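Local coordinates for competence protein PILN (Thermus thermophilus, PDB 4BHQ), which probably helps build the inner-membrane platform that initiates type IV pilus assembly, and contributes a periplasmic domain of the PilN dimerization family, at residues G110-S114 and R115-V119. Sequence-based numbering, arbitrary orientation.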
loop_
_atom_site.group_PDB
_atom_site.type_symbol
_atom_site.label_atom_id
_atom_site.label_comp_id
_atom_site.label_asym_id
_atom_site.label_seq_id
_atom_site.Cartn_x
_atom_site.Cartn_y
_atom_site.Cartn_z
ATOM N N GLY A 110 -4.619 -2.025 11.690
ATOM C CA GLY A 110 -5.766 -1.800 10.810
ATOM C C GLY A 110 -7.125 -1.960 11.451
ATOM O O GLY A 110 -7.250 -2.147 12.683
ATOM N N GLU A 111 -8.139 -1.935 10.630
ATOM C CA GLU A 111 -9.538 -2.002 11.032
ATOM C C GLU A 111 -10.192 -2.880 9.963
ATOM O O GLU A 111 -9.912 -2.683 8.773
ATOM C CB GLU A 111 -10.231 -0.658 10.891
ATOM C CG GLU A 111 -9.612 0.417 11.652
ATOM C CD GLU A 111 -10.244 1.727 11.341
ATOM O OE1 GLU A 111 -11.050 1.786 10.364
ATOM O OE2 GLU A 111 -9.946 2.670 12.080
ATOM N N ALA A 112 -11.079 -3.775 10.403
ATOM C CA ALA A 112 -11.804 -4.684 9.531
ATOM C C ALA A 112 -13.284 -4.489 9.808
ATOM O O ALA A 112 -13.729 -4.386 10.991
ATOM C CB ALA A 112 -11.373 -6.117 9.762
ATOM N N LEU A 113 -14.072 -4.379 8.742
ATOM C CA LEU A 113 -15.501 -4.128 8.848
ATOM C C LEU A 113 -16.242 -5.290 9.589
ATOM O O LEU A 113 -17.273 -5.084 10.201
ATOM C CB LEU A 113 -16.091 -3.963 7.453
ATOM C CG LEU A 113 -17.544 -3.551 7.246
ATOM C CD1 LEU A 113 -17.862 -2.231 7.912
ATOM C CD2 LEU A 113 -17.913 -3.483 5.762
ATOM N N SER A 114 -15.748 -6.502 9.471
ATOM C CA SER A 114 -16.429 -7.659 10.053
ATOM C C SER A 114 -15.349 -8.657 10.372
ATOM O O SER A 114 -14.208 -8.540 9.846
ATOM C CB SER A 114 -17.421 -8.256 9.031
ATOM O OG SER A 114 -16.729 -8.846 7.951
ATOM N N ARG A 115 -15.700 -9.672 11.161
ATOM C CA ARG A 115 -14.804 -10.833 11.498
ATOM C C ARG A 115 -14.396 -11.542 10.197
ATOM O O ARG A 115 -13.248 -11.951 10.005
ATOM C CB ARG A 115 -15.472 -11.854 12.514
ATOM C CG ARG A 115 -16.928 -12.325 12.204
ATOM C CD ARG A 115 -17.603 -13.751 12.764
ATOM N NE ARG A 115 -17.103 -14.991 11.969
ATOM C CZ ARG A 115 -17.620 -15.611 10.881
ATOM N NH1 ARG A 115 -18.785 -15.397 10.162
ATOM N NH2 ARG A 115 -16.825 -16.513 10.448
ATOM N N GLU A 116 -15.367 -11.671 9.293
ATOM C CA GLU A 116 -15.157 -12.402 8.015
ATOM C C GLU A 116 -14.140 -11.607 7.107
ATOM O O GLU A 116 -13.303 -12.206 6.461
ATOM C CB GLU A 116 -16.556 -12.529 7.310
ATOM C CG GLU A 116 -17.537 -13.492 8.096
ATOM C CD GLU A 116 -18.409 -12.747 9.177
ATOM O OE1 GLU A 116 -18.230 -11.531 9.462
ATOM O OE2 GLU A 116 -19.332 -13.379 9.785
ATOM N N ALA A 117 -14.211 -10.277 7.097
ATOM C CA ALA A 117 -13.221 -9.458 6.317
ATOM C C ALA A 117 -11.813 -9.653 6.869
ATOM O O ALA A 117 -10.850 -9.790 6.140
ATOM C CB ALA A 117 -13.617 -8.009 6.447
ATOM N N LEU A 118 -11.713 -9.722 8.207
ATOM C CA LEU A 118 -10.399 -9.947 8.866
ATOM C C LEU A 118 -9.835 -11.331 8.489
ATOM O O LEU A 118 -8.656 -11.479 8.129
ATOM C CB LEU A 118 -10.567 -9.832 10.402
ATOM C CG LEU A 118 -9.294 -10.148 11.201
ATOM C CD1 LEU A 118 -8.122 -9.276 10.736
ATOM C CD2 LEU A 118 -9.629 -9.923 12.673
ATOM N N VAL A 119 -10.688 -12.339 8.560
ATOM C CA VAL A 119 -10.249 -13.696 8.171
ATOM C C VAL A 119 -9.810 -13.769 6.703
ATOM O O VAL A 119 -8.772 -14.351 6.393
ATOM C CB VAL A 119 -11.396 -14.738 8.432
ATOM C CG1 VAL A 119 -11.045 -16.051 7.826
ATOM C CG2 VAL A 119 -11.631 -14.885 9.927
#
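S114 OG accepts the backbone N-H of A117, with A117 N 3.0 Å away, in a nearly straight bond (158° at the hydrogen) that makes S114 the N-cap of the helix it precedes. Its chi1 of 68° sets OG between the backbone N and the carbonyl carbon, where it turns in over the first turn of the helix. E116 folds back toward the same hydroxyl: a bend at chi2 brings its OE1 to 3.4 Å from S114 OG, at best a weak bond. Replacing S114 with an alanine removes OG and would probably leave the A117 N-H without its capping acceptor and the first turn more prone to fray. S114 O opens the helical bonding pattern, taking the N-H of L118 with 3.2 Å from S114 O to L118 N and the donor tilted 22° from the carbonyl plane. On the strand side of the cap, A112 CB packs against L118 CB at 3.9 Å and more loosely against A117 CB, closing the corner between strand and helix. A112, at the end of strand 102-112, also touches V73 of the adjacent strand 73-82 and bonds through its backbone to Y147 of strand 146-156, so the turn into helix 115-124 leaves the sheet from between these two strands.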